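Local coordinates for protein xyloglucan-specific endo-beta-1,4-glucanase (Uncultured bacterium, PDB 4W88) that cleaves beta-1,4-glucosidic bonds within the backbone of xyloglucan, a plant cell-wall polysaccharide, as a family 5 glycoside hydrolase, at residues A[225-230]-A[247-252]; A[200-205]-A[254-259]; A[235-240]-A[275-280]. The protein carries 1 engineered substitution. One frame throughout, in Å; residues are numbered along the deposited sequence.

Interaction 1 (A[225-230]-A[247-252]). With BGC (beta-D-glucopyranose), chain C.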
loop_
_atom_site.group_PDB
_atom_site.type_symbol
_atom_site.label_atom_id
_atom_site.label_comp_id
_atom_site.label_asym_id
_atom_site.label_seq_id
_atom_site.Cartn_x
_atom_site.Cartn_y
_atom_site.Cartn_z
ATOM N N TYR A 225 0.917 -9.511 -6.024
ATOM C CA TYR A 225 1.944 -9.581 -7.102
ATOM C C TYR A 225 1.900 -10.944 -7.817
ATOM O O TYR A 225 2.878 -11.730 -7.780
ATOM C CB TYR A 225 3.313 -9.397 -6.489
ATOM C CG TYR A 225 3.642 -8.012 -5.906
ATOM C CD1 TYR A 225 3.362 -7.669 -4.550
ATOM C CD2 TYR A 225 4.372 -7.096 -6.652
ATOM C CE1 TYR A 225 3.741 -6.427 -4.039
ATOM C CE2 TYR A 225 4.790 -5.871 -6.133
ATOM C CZ TYR A 225 4.494 -5.550 -4.784
ATOM O OH TYR A 225 4.936 -4.355 -4.306
ATOM N N THR A 226 0.776 -11.203 -8.447
ATOM C CA THR A 226 0.399 -12.558 -8.841
ATOM C C THR A 226 0.528 -12.743 -10.352
ATOM O O THR A 226 0.010 -11.922 -11.149
ATOM C CB THR A 226 -1.035 -12.785 -8.429
ATOM O OG1 THR A 226 -1.148 -12.492 -7.022
ATOM C CG2 THR A 226 -1.473 -14.188 -8.713
ATOM N N PRO A 227 1.174 -13.833 -10.772
ATOM C CA PRO A 227 1.830 -14.881 -9.933
ATOM C C PRO A 227 3.248 -14.456 -9.536
ATOM O O PRO A 227 3.968 -13.778 -10.293
ATOM C CB PRO A 227 1.969 -16.093 -10.907
ATOM C CG PRO A 227 1.311 -15.700 -12.146
ATOM C CD PRO A 227 1.188 -14.197 -12.199
ATOM N N TYR A 228 3.649 -14.870 -8.337
ATOM C CA TYR A 228 4.917 -14.569 -7.759
ATOM C C TYR A 228 6.075 -14.916 -8.661
ATOM O O TYR A 228 7.030 -14.164 -8.819
ATOM C CB TYR A 228 5.025 -15.294 -6.408
ATOM C CG TYR A 228 6.363 -15.160 -5.750
ATOM C CD1 TYR A 228 6.719 -14.003 -5.133
ATOM C CD2 TYR A 228 7.265 -16.209 -5.715
ATOM C CE1 TYR A 228 7.948 -13.841 -4.549
ATOM C CE2 TYR A 228 8.478 -16.062 -5.104
ATOM C CZ TYR A 228 8.813 -14.862 -4.538
ATOM O OH TYR A 228 9.989 -14.681 -3.884
ATOM N N PHE A 229 5.976 -16.062 -9.300
ATOM C CA PHE A 229 7.099 -16.503 -10.182
ATOM C C PHE A 229 7.284 -15.690 -11.455
ATOM O O PHE A 229 8.377 -15.731 -12.082
ATOM C CB PHE A 229 6.980 -17.977 -10.505
ATOM C CG PHE A 229 7.409 -18.888 -9.369
ATOM C CD1 PHE A 229 8.409 -18.511 -8.484
ATOM C CD2 PHE A 229 6.888 -20.146 -9.255
ATOM C CE1 PHE A 229 8.811 -19.338 -7.446
ATOM C CE2 PHE A 229 7.311 -20.996 -8.233
ATOM C CZ PHE A 229 8.282 -20.582 -7.334
ATOM N N PHE A 230 6.246 -14.959 -11.854
ATOM C CA PHE A 230 6.409 -14.005 -12.937
ATOM C C PHE A 230 6.943 -12.660 -12.446
ATOM O O PHE A 230 7.777 -12.033 -13.098
ATOM C CB PHE A 230 5.096 -13.796 -13.676
ATOM C CG PHE A 230 5.221 -12.806 -14.787
ATOM C CD1 PHE A 230 5.941 -13.118 -15.931
ATOM C CD2 PHE A 230 4.647 -11.580 -14.701
ATOM C CE1 PHE A 230 6.086 -12.170 -16.943
ATOM C CE2 PHE A 230 4.796 -10.648 -15.705
ATOM C CZ PHE A 230 5.527 -10.935 -16.810
ATOM N N ASN A 247 -4.817 -18.360 -14.852
ATOM C CA ASN A 247 -5.554 -19.086 -13.773
ATOM C C ASN A 247 -5.074 -18.751 -12.339
ATOM O O ASN A 247 -5.887 -18.760 -11.403
ATOM C CB ASN A 247 -5.520 -20.609 -14.027
ATOM C CG ASN A 247 -4.119 -21.083 -14.475
ATOM O OD1 ASN A 247 -3.160 -21.154 -13.673
ATOM N ND2 ASN A 247 -3.976 -21.325 -15.782
ATOM N N ASP A 248 -3.779 -18.493 -12.166
ATOM C CA ASP A 248 -3.271 -18.112 -10.845
ATOM C C ASP A 248 -3.923 -16.800 -10.410
ATOM O O ASP A 248 -4.246 -16.595 -9.199
ATOM C CB ASP A 248 -1.761 -17.961 -10.846
ATOM C CG ASP A 248 -1.029 -19.308 -10.902
ATOM O OD1 ASP A 248 -1.611 -20.379 -11.028
ATOM O OD2 ASP A 248 0.180 -19.292 -10.825
ATOM N N ILE A 249 -4.049 -15.875 -11.374
ATOM C CA ILE A 249 -4.671 -14.588 -11.101
ATOM C C ILE A 249 -6.163 -14.773 -10.790
ATOM O O ILE A 249 -6.682 -14.279 -9.776
ATOM C CB ILE A 249 -4.514 -13.638 -12.258
ATOM C CG1 ILE A 249 -3.047 -13.317 -12.521
ATOM C CG2 ILE A 249 -5.242 -12.350 -11.970
ATOM C CD1 ILE A 249 -2.771 -12.590 -13.871
ATOM N N THR A 250 -6.822 -15.528 -11.666
ATOM C CA THR A 250 -8.267 -15.811 -11.559
ATOM C C THR A 250 -8.701 -16.475 -10.273
ATOM O O THR A 250 -9.694 -16.055 -9.655
ATOM C CB THR A 250 -8.726 -16.614 -12.782
ATOM O OG1 THR A 250 -8.351 -15.885 -13.953
ATOM C CG2 THR A 250 -10.222 -16.779 -12.785
ATOM N N TRP A 251 -7.996 -17.524 -9.890
ATOM C CA TRP A 251 -8.317 -18.343 -8.691
ATOM C C TRP A 251 -8.241 -17.468 -7.471
ATOM O O TRP A 251 -9.144 -17.485 -6.636
ATOM C CB TRP A 251 -7.233 -19.427 -8.617
ATOM C CG TRP A 251 -7.440 -20.674 -7.862
ATOM C CD1 TRP A 251 -8.115 -20.848 -6.686
ATOM C CD2 TRP A 251 -6.866 -21.978 -8.193
ATOM N NE1 TRP A 251 -8.032 -22.167 -6.284
ATOM C CE2 TRP A 251 -7.273 -22.882 -7.178
ATOM C CE3 TRP A 251 -6.060 -22.458 -9.250
ATOM C CZ2 TRP A 251 -6.905 -24.248 -7.184
ATOM C CZ3 TRP A 251 -5.684 -23.819 -9.248
ATOM C CH2 TRP A 251 -6.120 -24.694 -8.223
ATOM N N GLN A 252 -7.156 -16.691 -7.366
ATOM C CA GLN A 252 -6.966 -15.830 -6.207
ATOM C C GLN A 252 -8.050 -14.740 -6.190
ATOM O O GLN A 252 -8.673 -14.480 -5.153
ATOM C CB GLN A 252 -5.595 -15.214 -6.274
ATOM C CG GLN A 252 -5.298 -14.240 -5.169
ATOM C CD GLN A 252 -3.895 -13.676 -5.273
ATOM O OE1 GLN A 252 -3.564 -12.913 -6.186
ATOM N NE2 GLN A 252 -3.078 -14.013 -4.311
HETATM C C2 BGC C . 6.486 -16.445 -1.213
HETATM C C3 BGC C . 5.929 -15.073 -1.709
HETATM C C4 BGC C . 6.622 -14.115 -0.767
HETATM C C5 BGC C . 8.025 -14.756 -0.609
HETATM C C6 BGC C . 8.863 -14.210 0.552
HETATM C C1 BGC C . 7.927 -16.903 -1.556
HETATM O O1 BGC C . 8.525 -18.313 -1.434
HETATM O O2 BGC C . 5.769 -17.375 -1.878
HETATM O O3 BGC C . 4.505 -15.044 -1.716
HETATM O O4 BGC C . 7.249 -12.941 -1.183
HETATM O O5 BGC C . 8.369 -16.148 -0.495
HETATM O O6 BGC C . 10.012 -13.525 -0.007
#
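Gln252 OE1 is held by one short bond from across the contact, 2.6 Å from Thr226 OG1, whose hydroxyl donates. The two side chains meet tip to tip: Gln252 starts anti to its backbone N (chi1 177°) and stays extended beyond CG, so its amide is carried out to the hydroxyl, with chi3 69° turning OE1 toward it. OE1 accepts in the carbonyl plane on a lone pair, at a C=O...donor angle of 126°. Threonine suits the other end because its methyl serves as well, CG2 resting 3.7 Å from Asp248 O. A cis peptide bond joins Thr226 to Pro227, which occupies the N-cap position just before helix 228-231. The Pro227 ring crosses Asp248 at about a right angle, with CB 3.7 Å from OD2. Ile249 CG1 packs 3.6 Å from Thr226 O; the hydrogen bond to that oxygen comes from Trp286 NE1. One face of the Tyr228 ring lies against the glucose, whose C3 is 3.6 Å above the ring plane and toward the rim, consistent with the aromatic-sugar stacking common in glycoside hydrolases. The turn following barrel strand 218-223 is thus backed by helix 246-261, with helix 280-295 touching Pro227, Phe230 and Ile249.

Interaction 2 (A[200-205]-A[254-259])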
loop_
_atom_site.group_PDB
_atom_site.type_symbol
_atom_site.label_atom_id
_atom_site.label_comp_id
_atom_site.label_asym_id
_atom_site.label_seq_id
_atom_site.Cartn_x
_atom_site.Cartn_y
_atom_site.Cartn_z
ATOM N N HIS A 200 -0.997 -8.583 4.282
ATOM C CA HIS A 200 -1.760 -8.246 3.101
ATOM C C HIS A 200 -2.019 -9.470 2.181
ATOM O O HIS A 200 -2.210 -9.320 0.962
ATOM C CB HIS A 200 -1.059 -7.137 2.344
ATOM C CG HIS A 200 -1.364 -5.733 2.798
ATOM N ND1 HIS A 200 -0.923 -5.208 3.993
ATOM C CD2 HIS A 200 -2.095 -4.754 2.211
ATOM C CE1 HIS A 200 -1.333 -3.958 4.109
ATOM N NE2 HIS A 200 -2.060 -3.667 3.047
ATOM N N ASN A 201 -2.040 -10.662 2.777
ATOM C CA ASN A 201 -2.269 -11.955 2.104
ATOM C C ASN A 201 -3.750 -12.131 1.755
ATOM O O ASN A 201 -4.622 -11.679 2.490
ATOM C CB ASN A 201 -1.746 -13.099 2.997
ATOM C CG ASN A 201 -1.980 -14.466 2.402
ATOM O OD1 ASN A 201 -3.056 -15.068 2.583
ATOM N ND2 ASN A 201 -0.996 -14.974 1.684
ATOM N N SER A 202 -3.997 -12.771 0.603
ATOM C CA SER A 202 -5.354 -13.017 0.076
ATOM C C SER A 202 -5.741 -14.495 -0.094
ATOM O O SER A 202 -6.690 -14.803 -0.833
ATOM C CB SER A 202 -5.549 -12.284 -1.260
ATOM O OG SER A 202 -4.718 -12.811 -2.206
ATOM N N ASP A 203 -5.021 -15.395 0.562
ATOM C CA ASP A 203 -5.385 -16.827 0.574
ATOM C C ASP A 203 -6.719 -16.970 1.316
ATOM O O ASP A 203 -7.064 -16.171 2.242
ATOM C CB ASP A 203 -4.314 -17.693 1.254
ATOM C CG ASP A 203 -2.930 -17.590 0.617
ATOM O OD1 ASP A 203 -2.748 -17.103 -0.501
ATOM O OD2 ASP A 203 -1.959 -18.068 1.283
ATOM N N GLU A 204 -7.430 -18.043 0.962
ATOM C CA GLU A 204 -8.766 -18.279 1.480
ATOM C C GLU A 204 -8.831 -18.262 3.028
ATOM O O GLU A 204 -9.695 -17.537 3.582
ATOM C CB GLU A 204 -9.442 -19.557 0.885
ATOM C CG GLU A 204 -10.815 -19.758 1.504
ATOM C CD GLU A 204 -11.696 -20.650 0.674
ATOM O OE1 GLU A 204 -11.163 -21.441 -0.113
ATOM O OE2 GLU A 204 -12.898 -20.501 0.811
ATOM N N PRO A 205 -7.929 -19.023 3.722
ATOM C CA PRO A 205 -8.007 -19.010 5.173
ATOM C C PRO A 205 -7.816 -17.587 5.771
ATOM O O PRO A 205 -8.421 -17.231 6.809
ATOM C CB PRO A 205 -6.855 -19.956 5.590
ATOM C CG PRO A 205 -6.577 -20.783 4.396
ATOM C CD PRO A 205 -6.826 -19.883 3.250
ATOM N N ASN A 254 -11.004 -14.895 -7.453
ATOM C CA ASN A 254 -12.319 -15.444 -7.086
ATOM C C ASN A 254 -12.499 -15.555 -5.580
ATOM O O ASN A 254 -13.610 -15.439 -5.070
ATOM C CB ASN A 254 -12.556 -16.731 -7.839
ATOM C CG ASN A 254 -12.837 -16.453 -9.313
ATOM O OD1 ASN A 254 -13.159 -15.314 -9.724
ATOM N ND2 ASN A 254 -12.684 -17.452 -10.115
ATOM N N ASN A 255 -11.414 -15.731 -4.845
ATOM C CA ASN A 255 -11.523 -15.673 -3.405
ATOM C C ASN A 255 -11.783 -14.259 -2.883
ATOM O O ASN A 255 -12.588 -14.053 -1.964
ATOM C CB ASN A 255 -10.300 -16.275 -2.764
ATOM C CG ASN A 255 -10.357 -17.782 -2.772
ATOM O OD1 ASN A 255 -11.439 -18.415 -2.816
ATOM N ND2 ASN A 255 -9.217 -18.376 -2.748
ATOM N N ILE A 256 -11.107 -13.278 -3.468
ATOM C CA ILE A 256 -11.349 -11.885 -3.141
ATOM C C ILE A 256 -12.834 -11.535 -3.415
ATOM O O ILE A 256 -13.487 -10.895 -2.584
ATOM C CB ILE A 256 -10.373 -10.974 -3.896
ATOM C CG1 ILE A 256 -8.924 -11.248 -3.404
ATOM C CG2 ILE A 256 -10.702 -9.514 -3.638
ATOM C CD1 ILE A 256 -7.801 -10.720 -4.289
ATOM N N LYS A 257 -13.358 -11.993 -4.551
ATOM C CA LYS A 257 -14.769 -11.844 -4.877
ATOM C C LYS A 257 -15.707 -12.519 -3.816
ATOM O O LYS A 257 -16.663 -11.909 -3.318
ATOM C CB LYS A 257 -15.034 -12.422 -6.290
ATOM C CG LYS A 257 -15.195 -11.336 -7.359
ATOM C CD LYS A 257 -15.751 -11.868 -8.692
ATOM C CE LYS A 257 -17.242 -11.888 -8.722
ATOM N NZ LYS A 257 -17.819 -10.532 -8.859
ATOM N N LYS A 258 -15.441 -13.785 -3.501
ATOM C CA LYS A 258 -16.284 -14.545 -2.584
ATOM C C LYS A 258 -16.370 -13.840 -1.239
ATOM O O LYS A 258 -17.441 -13.705 -0.634
ATOM C CB LYS A 258 -15.645 -15.917 -2.375
ATOM C CG LYS A 258 -16.473 -17.024 -1.754
ATOM C CD LYS A 258 -15.777 -18.322 -2.167
ATOM C CE LYS A 258 -16.608 -19.553 -1.932
ATOM N NZ LYS A 258 -16.419 -19.985 -0.526
ATOM N N TYR A 259 -15.246 -13.418 -0.717
ATOM C CA TYR A 259 -15.243 -12.952 0.680
ATOM C C TYR A 259 -15.413 -11.453 0.865
ATOM O O TYR A 259 -15.758 -11.024 1.952
ATOM C CB TYR A 259 -13.955 -13.407 1.344
ATOM C CG TYR A 259 -13.914 -14.885 1.647
ATOM C CD1 TYR A 259 -14.445 -15.366 2.838
ATOM C CD2 TYR A 259 -13.379 -15.801 0.755
ATOM C CE1 TYR A 259 -14.434 -16.711 3.125
ATOM C CE2 TYR A 259 -13.391 -17.168 1.043
ATOM C CZ TYR A 259 -13.915 -17.588 2.235
ATOM O OH TYR A 259 -13.953 -18.885 2.601
HETATM O O HOH W 1 -7.005 -16.520 -2.687
#
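Glu204 starts anti to its backbone N (chi1 178°) and runs on extended, while Tyr259 sets its ring anti to its own carbonyl carbon (chi1 -73°), and these torsions bring carboxylate and phenol together. The Tyr259 hydroxyl donates to Glu204 OE2, 2.6 Å from OH, and OE2 receives it on its anti lone pair, the one facing away from OE1. The side chains cross at about a right angle, with carboxylate and ring planes 75° apart and OE2 at the ring edge, in its plane. The long aliphatic part of the glutamate is also used, as CG comes within 3.7 Å of Tyr259 CE2. Asn255 likewise crosses the glutamate, its ND2 3.8 Å from Glu204 CB, and a water links its amide to the backbone: the water accepts from Asn255 ND2 and donates to Ser202 O, at 2.5 Å from that oxygen. Deeper, Ile256 CD1 packs 4.1 Å from Ser202 CB, a small residue that fits beside strand 218-223. Before helix 204-208, Asn201 forms an Asx turn, its OD1 accepting from Asp203 N (2.8 Å). The loop after barrel strand 193-196 and the start of helix 204-208 are thereby joined to helix 246-261. Lys258 NZ adds a long salt bridge, 3.8 Å from Glu204 OE2. Phenol and ammonium together would be expected to favour the ionised carboxylate, the lysine contributing weakly at that distance.

Interaction 3 (A[235-240]-A[275-280])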
loop_
_atom_site.group_PDB
_atom_site.type_symbol
_atom_site.label_atom_id
_atom_site.label_comp_id
_atom_site.label_asym_id
_atom_site.label_seq_id
_atom_site.Cartn_x
_atom_site.Cartn_y
_atom_site.Cartn_z
ATOM N N ASP A 235 13.848 -19.154 -7.439
ATOM C CA ASP A 235 14.052 -20.450 -8.015
ATOM C C ASP A 235 12.684 -20.858 -8.515
ATOM O O ASP A 235 11.746 -20.975 -7.759
ATOM C CB ASP A 235 14.541 -21.402 -6.908
ATOM C CG ASP A 235 14.552 -22.917 -7.296
ATOM O OD1 ASP A 235 14.427 -23.321 -8.462
ATOM O OD2 ASP A 235 14.707 -23.746 -6.348
ATOM N N GLY A 236 12.576 -21.038 -9.808
ATOM C CA GLY A 236 11.279 -21.378 -10.456
ATOM C C GLY A 236 10.668 -20.209 -11.238
ATOM O O GLY A 236 9.649 -20.368 -11.969
ATOM N N SER A 237 11.301 -19.035 -11.148
ATOM C CA SER A 237 10.703 -17.854 -11.765
ATOM C C SER A 237 10.832 -17.838 -13.271
ATOM O O SER A 237 11.728 -18.552 -13.833
ATOM C CB SER A 237 11.237 -16.540 -11.160
ATOM O OG SER A 237 12.598 -16.276 -11.416
ATOM N N TYR A 238 10.007 -17.068 -13.947
ATOM C CA TYR A 238 10.055 -17.024 -15.403
ATOM C C TYR A 238 9.730 -15.594 -15.841
ATOM O O TYR A 238 9.158 -14.800 -15.064
ATOM C CB TYR A 238 9.043 -18.039 -15.983
ATOM C CG TYR A 238 7.673 -17.945 -15.411
ATOM C CD1 TYR A 238 7.282 -18.670 -14.278
ATOM C CD2 TYR A 238 6.740 -17.139 -15.999
ATOM C CE1 TYR A 238 5.987 -18.573 -13.756
ATOM C CE2 TYR A 238 5.443 -17.037 -15.483
ATOM C CZ TYR A 238 5.074 -17.724 -14.348
ATOM O OH TYR A 238 3.806 -17.595 -13.825
ATOM N N SER A 239 10.071 -15.249 -17.089
ATOM C CA SER A 239 9.823 -13.960 -17.653
ATOM C C SER A 239 8.860 -13.901 -18.797
ATOM O O SER A 239 8.620 -12.815 -19.343
ATOM C CB SER A 239 11.130 -13.356 -18.072
ATOM O OG SER A 239 11.688 -14.042 -19.215
ATOM N N VAL A 240 8.333 -15.050 -19.207
ATOM C CA VAL A 240 7.410 -15.115 -20.312
ATOM C C VAL A 240 5.983 -15.071 -19.810
ATOM O O VAL A 240 5.628 -15.724 -18.868
ATOM C CB VAL A 240 7.643 -16.417 -21.098
ATOM C CG1 VAL A 240 6.617 -16.602 -22.214
ATOM C CG2 VAL A 240 9.070 -16.476 -21.591
ATOM N N GLN A 275 8.690 -7.160 -11.742
ATOM C CA GLN A 275 10.044 -6.762 -11.915
ATOM C C GLN A 275 10.437 -6.903 -13.389
ATOM O O GLN A 275 10.018 -7.832 -14.101
ATOM C CB GLN A 275 11.006 -7.591 -11.042
ATOM C CG GLN A 275 10.836 -7.330 -9.568
ATOM C CD GLN A 275 11.662 -8.225 -8.676
ATOM O OE1 GLN A 275 12.818 -8.555 -8.979
ATOM N NE2 GLN A 275 11.073 -8.626 -7.553
ATOM N N PHE A 276 11.162 -5.898 -13.838
ATOM C CA PHE A 276 11.639 -5.830 -15.207
ATOM C C PHE A 276 12.704 -6.876 -15.473
ATOM O O PHE A 276 13.752 -6.867 -14.825
ATOM C CB PHE A 276 12.177 -4.446 -15.642
ATOM C CG PHE A 276 12.542 -4.394 -17.095
ATOM C CD1 PHE A 276 11.515 -4.517 -18.063
ATOM C CD2 PHE A 276 13.847 -4.198 -17.519
ATOM C CE1 PHE A 276 11.802 -4.513 -19.420
ATOM C CE2 PHE A 276 14.133 -4.145 -18.897
ATOM C CZ PHE A 276 13.106 -4.302 -19.831
ATOM N N LYS A 277 12.420 -7.769 -16.418
ATOM C CA LYS A 277 13.319 -8.916 -16.738
ATOM C C LYS A 277 13.614 -8.962 -18.245
ATOM O O LYS A 277 13.562 -10.022 -18.867
ATOM C CB LYS A 277 12.638 -10.232 -16.332
ATOM C CG LYS A 277 12.258 -10.432 -14.872
ATOM C CD LYS A 277 11.362 -11.636 -14.679
ATOM C CE LYS A 277 11.013 -11.761 -13.196
ATOM N NZ LYS A 277 10.421 -13.117 -12.955
ATOM N N GLU A 278 13.866 -7.758 -18.816
ATOM C CA GLU A 278 14.144 -7.564 -20.258
ATOM C C GLU A 278 13.025 -8.209 -21.057
ATOM O O GLU A 278 13.263 -8.908 -22.058
ATOM C CB GLU A 278 15.513 -8.064 -20.684
ATOM C CG GLU A 278 16.567 -7.577 -19.755
ATOM C CD GLU A 278 17.634 -6.857 -20.326
ATOM O OE1 GLU A 278 17.474 -5.623 -20.286
ATOM O OE2 GLU A 278 18.600 -7.550 -20.752
ATOM N N ASN A 279 11.806 -7.939 -20.615
ATOM C CA ASN A 279 10.644 -8.670 -21.046
ATOM C C ASN A 279 9.437 -7.746 -21.173
ATOM O O ASN A 279 8.324 -8.073 -20.711
ATOM C CB ASN A 279 10.321 -9.819 -20.087
ATOM C CG ASN A 279 9.943 -9.345 -18.684
ATOM O OD1 ASN A 279 10.370 -8.285 -18.229
ATOM N ND2 ASN A 279 9.111 -10.139 -18.019
ATOM N N THR A 280 9.664 -6.602 -21.809
ATOM C CA THR A 280 8.638 -5.590 -21.946
ATOM C C THR A 280 7.311 -6.123 -22.447
ATOM O O THR A 280 6.244 -5.869 -21.872
ATOM C CB THR A 280 9.081 -4.527 -22.927
ATOM O OG1 THR A 280 10.202 -3.847 -22.381
ATOM C CG2 THR A 280 7.949 -3.502 -23.130
HETATM O O HOH W 2 12.803 -14.656 -13.658
#
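Side-chain donors reaching backbone carbonyls carry most of this contact between two loops. Lys277 is extended beyond CG, which suits a residue that must span the gap, and its NZ lies 3.0 Å from Tyr238 O, above the carbonyl plane (52° out of it) and not on a lone pair. The same ammonium also donates to Phe230 O and Tyr232 O, carbonyls of the chain running from helix 228-231 into the following loop. Asn279 ND2 gives a nearly straight bond, 3.0 Å to Ser239 O with an N-H...acceptor angle of 166°, in the carbonyl plane and on a lone pair.

One water adds a bridge: it accepts from Lys277 NZ and donates to Ser237 OG, 2.8 Å away, a hydroxyl also hydrogen-bonded to Ala234 O. With this water, four oxygens surround NZ and must share its three protons, so not all the bonds can be full.

Apolar packing is slight. Ser239 CB sits 3.8 Å from Lys277 CD, and a small serine allows the lysine methylenes to lie close to the backbone; Asn279 ND2 is in van der Waals contact with the same CB.

Asn279 works with both ends of its amide. While ND2 crosses to Ser239, OD1 accepts from Lys277 N (2.8 Å). Its CG takes the crowded position between N and carbonyl carbon (chi1 64°), which turns the amide back over the loop.

Asn279 stands at the N-cap position of helix 280-295. The contact therefore joins the loop leading from barrel strand 267-272 into that helix to the surface loop between helices 228-231 and 246-261.

In the fold
From the N terminus, residues 200-205, following barrel strand 193-196, open the loop that interaction 2 closes at 254-259. Interaction 1, from 225-230 to 247-252, is nested inside it, and both end on helix 246-261, where Gln252 and Ser202 touch. Interaction 3 starts at 235-240, within both loops, and ends beyond them at 275-280, so it crosses each. It meets interaction 1 where Phe229 O hydrogen-bonds to Tyr238 N, but stays about 15 Å from interaction 2 between nearest atoms. In this TIM barrel, interactions 1 and 2 fasten the loops after strands 218-223 and 193-196 to helix 246-261, and interaction 3 fastens the loop after 267-272 to the one leading into that helix. Interaction 1 contributes Tyr225 and Tyr228 to the glycan pocket.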